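Local atomic coordinates of SusD homolog (Bacteroides ovatus, PDB entry 4F53), a protein that probably binds glycans, perhaps mucin O-glycans, as an outer-membrane lipoprotein of the SusD family with a TPR-like helical fold. Residues G356-F361 and V416-G421; G347-W352 and E424-Q429; A32-D37 and Y97-N102. All coordinates share one frame; numbering follows the deposited sequence. Where two conformers were deposited one is given.

Interaction 1: residues G356-F361 and V416-G421; sequences GTAKDF and VAWSGG
The backbone O of Trp-418 accepts a hydrogen bond from a water 2.8 Å away, and the same water accepts a weak one from Lys-359 NZ, so a single water links the two segments. Alongside, the aliphatic part of Lys-359 lies across the indole. Its CB sits over the five-membered ring of Trp-418, 3.6 Å from the centroid and only 17° off the normal, in a CH-pi contact. With CG anti to the backbone N (chi1 177°), the chain continues past the pyrrole side, CD coming within 3.6 Å of Trp-418 CD1. The chain then bends at its last torsion, and NZ makes a salt bridge with Glu-363, one turn further along the helix. The benzo side of the same ring face meets Ala-358, whose CB is 3.8 Å from Trp-418 CH2. Ala-358 and Lys-359 belong to the first turn of helix 358-372, which Thr-357 N-caps by accepting from Asp-360 N through OG1. Gln-429 and Ile-430 of helix 423-438 also touch the indole. Held mainly by dispersion and CH-pi attraction, this surface contact lets the ammonium group reach polar partners beyond the ring.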
loop_
_atom_site.group_PDB
_atom_site.type_symbol
_atom_site.label_atom_id
_atom_site.label_comp_id
_atom_site.label_asym_id
_atom_site.label_seq_id
_atom_site.Cartn_x
_atom_site.Cartn_y
_atom_site.Cartn_z
ATOM N N GLY A 356 0.327 23.789 -10.394
ATOM C CA GLY A 356 -0.759 23.598 -11.353
ATOM C C GLY A 356 -2.093 23.357 -10.689
ATOM O O GLY A 356 -2.175 23.283 -9.461
ATOM N N THR A 357 -3.158 23.215 -11.487
ATOM C CA THR A 357 -4.517 22.985 -10.972
ATOM C C THR A 357 -4.747 21.513 -10.600
ATOM O O THR A 357 -4.020 20.633 -11.050
ATOM C CB THR A 357 -5.566 23.458 -11.994
ATOM O OG1 THR A 357 -5.484 22.631 -13.146
ATOM C CG2 THR A 357 -5.360 24.927 -12.409
ATOM N N ALA A 358 -5.729 21.258 -9.728
ATOM C CA ALA A 358 -6.163 19.911 -9.320
ATOM C C ALA A 358 -6.563 19.085 -10.570
ATOM O O ALA A 358 -6.150 17.937 -10.703
ATOM C CB ALA A 358 -7.338 20.021 -8.360
ATOM N N LYS A 359 -7.315 19.708 -11.502
ATOM C CA LYS A 359 -7.747 19.073 -12.730
ATOM C C LYS A 359 -6.568 18.633 -13.579
ATOM O O LYS A 359 -6.591 17.520 -14.096
ATOM C CB LYS A 359 -8.661 20.001 -13.538
ATOM C CG LYS A 359 -9.080 19.403 -14.882
ATOM C CD LYS A 359 -10.049 20.332 -15.636
ATOM C CE LYS A 359 -10.110 20.004 -17.111
ATOM N NZ LYS A 359 -10.960 18.828 -17.378
ATOM N N ASP A 360 -5.542 19.495 -13.728
ATOM C CA ASP A 360 -4.401 19.148 -14.563
ATOM C C ASP A 360 -3.602 17.988 -14.007
ATOM O O ASP A 360 -3.227 17.120 -14.788
ATOM C CB ASP A 360 -3.507 20.364 -14.797
ATOM C CG ASP A 360 -4.113 21.347 -15.799
ATOM O OD1 ASP A 360 -5.101 20.970 -16.496
ATOM O OD2 ASP A 360 -3.600 22.476 -15.903
ATOM N N PHE A 361 -3.408 17.918 -12.677
ATOM C CA PHE A 361 -2.681 16.826 -12.063
ATOM C C PHE A 361 -3.492 15.533 -12.029
ATOM O O PHE A 361 -2.913 14.464 -12.169
ATOM C CB PHE A 361 -2.209 17.193 -10.666
ATOM C CG PHE A 361 -1.080 18.194 -10.692
ATOM C CD1 PHE A 361 0.094 17.925 -11.391
ATOM C CD2 PHE A 361 -1.189 19.402 -10.012
ATOM C CE1 PHE A 361 1.128 18.856 -11.423
ATOM C CE2 PHE A 361 -0.133 20.316 -10.014
ATOM C CZ PHE A 361 1.009 20.045 -10.732
ATOM N N VAL A 416 -15.135 9.138 -13.780
ATOM C CA VAL A 416 -13.841 9.615 -14.250
ATOM C C VAL A 416 -13.839 11.121 -14.576
ATOM O O VAL A 416 -13.003 11.842 -14.020
ATOM C CB VAL A 416 -13.318 8.789 -15.453
ATOM C CG1 VAL A 416 -11.892 9.204 -15.819
ATOM C CG2 VAL A 416 -13.393 7.291 -15.160
ATOM N N ALA A 417 -14.723 11.570 -15.507
ATOM C CA ALA A 417 -14.770 12.963 -15.988
ATOM C C ALA A 417 -14.719 13.947 -14.806
ATOM O O ALA A 417 -15.576 13.899 -13.919
ATOM C CB ALA A 417 -15.997 13.194 -16.856
ATOM N N TRP A 418 -13.625 14.735 -14.742
ATOM C CA TRP A 418 -13.376 15.729 -13.698
ATOM C C TRP A 418 -14.552 16.716 -13.609
ATOM O O TRP A 418 -14.846 17.404 -14.581
ATOM C CB TRP A 418 -12.074 16.484 -13.993
ATOM C CG TRP A 418 -11.785 17.534 -12.970
ATOM C CD1 TRP A 418 -12.093 18.864 -13.044
ATOM C CD2 TRP A 418 -11.210 17.325 -11.675
ATOM N NE1 TRP A 418 -11.690 19.507 -11.904
ATOM C CE2 TRP A 418 -11.168 18.585 -11.030
ATOM C CE3 TRP A 418 -10.733 16.189 -10.987
ATOM C CZ2 TRP A 418 -10.606 18.754 -9.761
ATOM C CZ3 TRP A 418 -10.213 16.349 -9.708
ATOM C CH2 TRP A 418 -10.141 17.625 -9.115
ATOM N N SER A 419 -15.209 16.799 -12.454
ATOM C CA SER A 419 -16.348 17.705 -12.353
ATOM C C SER A 419 -15.989 19.028 -11.659
ATOM O O SER A 419 -16.671 20.037 -11.871
ATOM C CB SER A 419 -17.508 17.032 -11.625
ATOM O OG SER A 419 -17.067 16.547 -10.374
ATOM N N GLY A 420 -14.949 19.010 -10.837
ATOM C CA GLY A 420 -14.564 20.170 -10.036
ATOM C C GLY A 420 -15.621 20.510 -9.002
ATOM O O GLY A 420 -16.520 19.709 -8.744
ATOM N N GLY A 421 -15.545 21.703 -8.429
ATOM C CA GLY A 421 -16.489 22.150 -7.410
ATOM C C GLY A 421 -16.234 21.510 -6.055
ATOM O O GLY A 421 -15.086 21.471 -5.573
HETATM O O HOH W 1 -13.952 17.477 -17.273
#

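Interaction 2: residues G347-W352 and E424-Q429; sequences GALRNW and EKSLEQ
Leu-349 is the tight part of this contact, its forked end pressed against the backbone and side chains of Ser-426 and Leu-427. CD1 rests on Ser-426 CB at 3.7 Å, while CD2 comes within 3.6 Å of Leu-427 N and also meets Leu-427 CB at 4.0 Å. Placing CG anti to the backbone N (chi1 -171°) carries both methyls across to helix 423-438, where Phe-423 and Ile-430 also touch the leucine. Ser-426 meets the leucine chiefly through CB; its OG bonds to the carbonyl of Asp-422, one turn earlier. With an alanine at Leu-349, a gap would probably open beside Ser-426 and Leu-427, and most of the apolar contact at this point would be lost.

The other side is looser. Arg-350 reaches out with an extended chain, and its NH2 approaches Leu-427 CD2 obliquely at 3.9 Å, a van der Waals touch. The polar work of that guanidinium is done elsewhere, with Glu-346 in a salt bridge and Tyr-210 OH in a hydrogen bond; Glu-424 OE2, 6.5 Å from Arg-350 NH2, makes no ion pair with it. Helix 337-349 ends here in a Schellman motif, with Trp-352 N bonded to Gly-347 O and Asn-351 N to Ala-348 O, Asn-351 taking the positive phi. The chemistry implies that helix 337-349 is joined to helix 423-438 at this point by apolar contact, while Arg-350 and Ser-426 find their polar partners elsewhere, in Glu-346 and Tyr-210 and in Asp-422.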
loop_
_atom_site.group_PDB
_atom_site.type_symbol
_atom_site.label_atom_id
_atom_site.label_comp_id
_atom_site.label_asym_id
_atom_site.label_seq_id
_atom_site.Cartn_x
_atom_site.Cartn_y
_atom_site.Cartn_z
ATOM N N GLY A 347 -3.072 18.131 -3.206
ATOM C CA GLY A 347 -2.486 19.346 -2.644
ATOM C C GLY A 347 -3.033 20.593 -3.320
ATOM O O GLY A 347 -3.244 21.602 -2.656
ATOM N N ALA A 348 -3.261 20.538 -4.651
ATOM C CA ALA A 348 -3.802 21.668 -5.410
ATOM C C ALA A 348 -5.257 21.912 -4.972
ATOM O O ALA A 348 -5.660 23.064 -4.795
ATOM C CB ALA A 348 -3.693 21.408 -6.911
ATOM N N LEU A 349 -6.004 20.820 -4.713
ATOM C CA LEU A 349 -7.382 20.859 -4.200
ATOM C C LEU A 349 -7.432 21.501 -2.799
ATOM O O LEU A 349 -8.386 22.212 -2.490
ATOM C CB LEU A 349 -7.956 19.429 -4.160
ATOM C CG LEU A 349 -9.448 19.305 -3.852
ATOM C CD1 LEU A 349 -10.293 19.896 -4.970
ATOM C CD2 LEU A 349 -9.810 17.896 -3.520
ATOM N N ARG A 350 -6.379 21.269 -1.974
ATOM C CA ARG A 350 -6.217 21.811 -0.626
ATOM C C ARG A 350 -5.663 23.223 -0.680
ATOM O O ARG A 350 -5.405 23.831 0.364
ATOM C CB ARG A 350 -5.319 20.901 0.233
ATOM C CG ARG A 350 -5.935 19.538 0.464
ATOM C CD ARG A 350 -5.182 18.707 1.496
ATOM N NE ARG A 350 -5.788 17.380 1.551
ATOM C CZ ARG A 350 -6.893 17.067 2.227
ATOM N NH1 ARG A 350 -7.498 17.972 2.990
ATOM N NH2 ARG A 350 -7.389 15.844 2.163
ATOM N N ASN A 351 -5.533 23.777 -1.893
ATOM C CA ASN A 351 -5.073 25.135 -2.129
ATOM C C ASN A 351 -3.569 25.307 -1.728
ATOM O O ASN A 351 -3.136 26.366 -1.259
ATOM C CB ASN A 351 -6.004 26.141 -1.417
ATOM C CG ASN A 351 -5.745 27.585 -1.736
ATOM O OD1 ASN A 351 -5.459 27.948 -2.869
ATOM N ND2 ASN A 351 -5.864 28.432 -0.743
ATOM N N TRP A 352 -2.772 24.276 -1.987
ATOM C CA TRP A 352 -1.327 24.338 -1.761
ATOM C C TRP A 352 -0.672 24.612 -3.080
ATOM O O TRP A 352 -1.262 24.311 -4.117
ATOM C CB TRP A 352 -0.803 23.029 -1.156
ATOM C CG TRP A 352 -1.395 22.707 0.178
ATOM C CD1 TRP A 352 -2.194 23.506 0.951
ATOM C CD2 TRP A 352 -1.200 21.497 0.914
ATOM N NE1 TRP A 352 -2.520 22.862 2.118
ATOM C CE2 TRP A 352 -1.929 21.621 2.123
ATOM C CE3 TRP A 352 -0.457 20.329 0.680
ATOM C CZ2 TRP A 352 -1.934 20.617 3.098
ATOM C CZ3 TRP A 352 -0.488 19.320 1.637
ATOM C CH2 TRP A 352 -1.227 19.465 2.824
ATOM N N GLU A 424 -15.176 17.322 -1.238
ATOM C CA GLU A 424 -15.259 15.873 -0.984
ATOM C C GLU A 424 -15.466 15.067 -2.239
ATOM O O GLU A 424 -14.811 14.039 -2.387
ATOM C CB GLU A 424 -16.352 15.507 0.055
ATOM C CG GLU A 424 -15.899 15.801 1.472
ATOM C CD GLU A 424 -14.601 15.169 1.945
ATOM O OE1 GLU A 424 -14.333 13.993 1.613
ATOM O OE2 GLU A 424 -13.878 15.844 2.705
ATOM N N LYS A 425 -16.340 15.531 -3.151
ATOM C CA LYS A 425 -16.574 14.821 -4.407
ATOM C C LYS A 425 -15.303 14.852 -5.302
ATOM O O LYS A 425 -15.046 13.877 -6.007
ATOM C CB LYS A 425 -17.799 15.383 -5.160
ATOM C CG LYS A 425 -19.148 15.343 -4.402
ATOM C CD LYS A 425 -19.686 13.939 -4.155
ATOM C CE LYS A 425 -21.027 13.949 -3.455
ATOM N NZ LYS A 425 -21.433 12.584 -3.003
ATOM N N SER A 426 -14.492 15.929 -5.229
ATOM C CA SER A 426 -13.251 16.010 -6.013
ATOM C C SER A 426 -12.182 15.131 -5.411
ATOM O O SER A 426 -11.452 14.487 -6.149
ATOM C CB SER A 426 -12.741 17.441 -6.112
ATOM O OG SER A 426 -13.706 18.250 -6.749
ATOM N N LEU A 427 -12.081 15.108 -4.077
ATOM C CA LEU A 427 -11.123 14.265 -3.368
ATOM C C LEU A 427 -11.444 12.805 -3.656
ATOM O O LEU A 427 -10.535 12.020 -3.894
ATOM C CB LEU A 427 -11.164 14.563 -1.849
ATOM C CG LEU A 427 -10.177 13.757 -0.948
ATOM C CD1 LEU A 427 -8.712 14.025 -1.340
ATOM C CD2 LEU A 427 -10.436 14.034 0.559
ATOM N N GLU A 428 -12.743 12.452 -3.704
ATOM C CA GLU A 428 -13.146 11.084 -4.024
ATOM C C GLU A 428 -12.662 10.695 -5.438
ATOM O O GLU A 428 -12.129 9.598 -5.601
ATOM C CB GLU A 428 -14.647 10.908 -3.883
ATOM C CG GLU A 428 -15.070 9.478 -4.170
ATOM C CD GLU A 428 -16.523 9.158 -3.907
ATOM O OE1 GLU A 428 -17.350 10.096 -3.927
ATOM O OE2 GLU A 428 -16.837 7.960 -3.717
ATOM N N GLN A 429 -12.784 11.606 -6.435
ATOM C CA GLN A 429 -12.281 11.338 -7.789
ATOM C C GLN A 429 -10.782 11.108 -7.783
ATOM O O GLN A 429 -10.337 10.094 -8.293
ATOM C CB GLN A 429 -12.631 12.462 -8.776
ATOM C CG GLN A 429 -14.141 12.581 -9.059
ATOM C CD GLN A 429 -14.383 13.402 -10.293
ATOM O OE1 GLN A 429 -14.300 14.614 -10.259
ATOM N NE2 GLN A 429 -14.631 12.760 -11.427
#

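Interaction 3: residues A32-D37 and Y97-N102; sequences ALNLQD and YPDYFN
Asp-99 is the first residue of 97-102 to meet 32-37, one position beyond Pro-98; the helix is kinked at Pro-98 and Asp-99, whose N atoms make no bond to the preceding turn. Its OD2 accepts from Asn-34 ND2 at 2.8 Å, a nearly straight bond (N-H...O 168°) that arrives on the syn side but tilted out of the carboxylate plane, while OD2 lies in the plane of the amide. Asn-34 was deposited in two conformers, so the bond is certain for the given one alone. CG of Asp-99 lies beside its backbone N (chi1 -77°), and the carboxylate swings toward the asparagine while CB packs on Leu-35 CD2 at 3.8 Å. Tyr-100 follows: Leu-35 CD2 is 3.7 Å from its backbone N and 4.1 Å from its CB, and the other methyl, CD1, comes up at the edge of the ring. The phenol runs on away from helix 25-37, its OH bonded to Glu-117 and also to Lys-104. Further along, Asn-102 touches Leu-31, one turn back from Leu-35. The two short axes cross at -138°, steeply inclined and nearer antiparallel than parallel, and approach to 9.4 Å. Tyr-119 meets Leu-35, Phe-112 meets Ala-32 and Arg-120 lies against Tyr-100, so helix 110-131 packs against both helices of the pair.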
loop_
_atom_site.group_PDB
_atom_site.type_symbol
_atom_site.label_atom_id
_atom_site.label_comp_id
_atom_site.label_asym_id
_atom_site.label_seq_id
_atom_site.Cartn_x
_atom_site.Cartn_y
_atom_site.Cartn_z
ATOM N N ALA A 32 22.999 -3.174 1.547
ATOM C CA ALA A 32 22.201 -2.126 0.885
ATOM C C ALA A 32 21.061 -2.756 0.063
ATOM O O ALA A 32 19.923 -2.282 0.102
ATOM C CB ALA A 32 23.091 -1.268 -0.013
ATOM N N LEU A 33 21.373 -3.856 -0.644
ATOM C CA LEU A 33 20.425 -4.589 -1.462
ATOM C C LEU A 33 19.307 -5.219 -0.622
ATOM O O LEU A 33 18.164 -5.190 -1.071
ATOM C CB LEU A 33 21.140 -5.674 -2.295
ATOM C CG LEU A 33 21.763 -5.243 -3.618
ATOM C CD1 LEU A 33 22.482 -6.415 -4.258
ATOM C CD2 LEU A 33 20.710 -4.660 -4.579
ATOM N N ASN A 34 19.623 -5.794 0.566
ATOM C CA ASN A 34 18.616 -6.418 1.422
ATOM C C ASN A 34 17.689 -5.307 2.013
ATOM O O ASN A 34 16.478 -5.490 2.094
ATOM C CB ASN A 34 19.303 -7.277 2.523
ATOM C CG ASN A 34 20.321 -8.332 2.057
ATOM O OD1 ASN A 34 20.410 -8.724 0.878
ATOM N ND2 ASN A 34 21.124 -8.840 2.996
ATOM N N LEU A 35 18.275 -4.166 2.405
ATOM C CA LEU A 35 17.512 -3.045 2.966
ATOM C C LEU A 35 16.570 -2.490 1.918
ATOM O O LEU A 35 15.397 -2.232 2.219
ATOM C CB LEU A 35 18.433 -1.941 3.516
ATOM C CG LEU A 35 19.427 -2.337 4.665
ATOM C CD1 LEU A 35 20.159 -1.121 5.163
ATOM C CD2 LEU A 35 18.723 -3.034 5.857
ATOM N N GLN A 36 17.056 -2.373 0.664
ATOM C CA GLN A 36 16.244 -1.869 -0.456
ATOM C C GLN A 36 15.028 -2.779 -0.716
ATOM O O GLN A 36 13.920 -2.299 -0.959
ATOM C CB GLN A 36 17.107 -1.763 -1.712
ATOM C CG GLN A 36 16.402 -1.113 -2.867
ATOM C CD GLN A 36 17.228 -1.102 -4.111
ATOM O OE1 GLN A 36 17.442 -2.130 -4.763
ATOM N NE2 GLN A 36 17.704 0.072 -4.471
ATOM N N ASP A 37 15.246 -4.088 -0.645
ATOM C CA ASP A 37 14.220 -5.078 -0.916
ATOM C C ASP A 37 13.011 -4.976 0.031
ATOM O O ASP A 37 11.879 -5.179 -0.408
ATOM C CB ASP A 37 14.850 -6.477 -0.814
ATOM C CG ASP A 37 13.847 -7.621 -0.897
ATOM O OD1 ASP A 37 13.005 -7.607 -1.815
ATOM O OD2 ASP A 37 13.862 -8.481 -0.005
ATOM N N TYR A 97 16.750 -4.482 10.742
ATOM C CA TYR A 97 17.719 -3.903 11.668
ATOM C C TYR A 97 19.088 -4.588 11.787
ATOM O O TYR A 97 20.062 -3.824 11.791
ATOM C CB TYR A 97 17.110 -3.648 13.041
ATOM C CG TYR A 97 16.336 -2.343 13.039
ATOM C CD1 TYR A 97 16.990 -1.120 12.919
ATOM C CD2 TYR A 97 14.943 -2.335 13.051
ATOM C CE1 TYR A 97 16.283 0.079 12.877
ATOM C CE2 TYR A 97 14.227 -1.139 13.055
ATOM C CZ TYR A 97 14.899 0.069 12.955
ATOM O OH TYR A 97 14.194 1.261 12.908
ATOM N N PRO A 98 19.269 -5.932 11.818
ATOM C CA PRO A 98 20.643 -6.460 11.897
ATOM C C PRO A 98 21.518 -5.965 10.725
ATOM O O PRO A 98 22.633 -5.511 10.980
ATOM C CB PRO A 98 20.441 -7.981 11.894
ATOM C CG PRO A 98 19.075 -8.173 12.441
ATOM C CD PRO A 98 18.284 -7.032 11.856
ATOM N N ASP A 99 20.981 -5.938 9.472
ATOM C CA ASP A 99 21.731 -5.456 8.302
ATOM C C ASP A 99 21.961 -3.946 8.353
ATOM O O ASP A 99 23.040 -3.476 7.974
ATOM C CB ASP A 99 21.029 -5.837 6.998
ATOM C CG ASP A 99 21.206 -7.293 6.583
ATOM O OD1 ASP A 99 21.883 -8.050 7.318
ATOM O OD2 ASP A 99 20.690 -7.672 5.511
ATOM N N TYR A 100 20.951 -3.188 8.820
ATOM C CA TYR A 100 21.023 -1.737 8.952
ATOM C C TYR A 100 22.164 -1.347 9.916
ATOM O O TYR A 100 23.015 -0.521 9.564
ATOM C CB TYR A 100 19.667 -1.178 9.413
ATOM C CG TYR A 100 19.682 0.269 9.835
ATOM C CD1 TYR A 100 19.599 1.292 8.895
ATOM C CD2 TYR A 100 19.768 0.621 11.180
ATOM C CE1 TYR A 100 19.600 2.629 9.281
ATOM C CE2 TYR A 100 19.780 1.955 11.579
ATOM C CZ TYR A 100 19.701 2.957 10.628
ATOM O OH TYR A 100 19.705 4.267 11.041
ATOM N N PHE A 101 22.204 -1.963 11.100
ATOM C CA PHE A 101 23.256 -1.672 12.083
ATOM C C PHE A 101 24.628 -2.112 11.564
ATOM O O PHE A 101 25.615 -1.412 11.785
ATOM C CB PHE A 101 22.943 -2.344 13.434
ATOM C CG PHE A 101 21.733 -1.769 14.137
ATOM C CD1 PHE A 101 21.645 -0.405 14.407
ATOM C CD2 PHE A 101 20.718 -2.601 14.603
ATOM C CE1 PHE A 101 20.534 0.123 15.068
ATOM C CE2 PHE A 101 19.607 -2.068 15.268
ATOM C CZ PHE A 101 19.519 -0.711 15.487
ATOM N N ASN A 102 24.676 -3.234 10.827
ATOM C CA ASN A 102 25.909 -3.758 10.264
ATOM C C ASN A 102 26.472 -2.801 9.202
ATOM O O ASN A 102 27.663 -2.487 9.275
ATOM C CB ASN A 102 25.695 -5.161 9.709
ATOM C CG ASN A 102 26.960 -5.913 9.400
ATOM O OD1 ASN A 102 28.077 -5.515 9.766
ATOM N ND2 ASN A 102 26.813 -7.015 8.696
#

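In the fold
Interactions 1 and 2 are neighbours, their centres 8 Å apart, and along the chain interaction 1 is nested inside the loop that interaction 2 closes. Gln-429 joins them: its NE2 is 2.9 Å from Ala-417 O and its OE1 3.2 Å from Ser-419 N, both probable hydrogen bonds that tie the loop bearing Trp-418 to helix 423-438. Helices 337-349 and 358-372 also follow each other in the chain, with Ala-348 CB packing on Ala-358 N. Interaction 3 lies across the centre of the chain, about 41 Å from interaction 1 and 37 Å from interaction 2 between centres. A bound acetate, probably from crystallisation, lies about 4 Å from the Tyr-100 side chain.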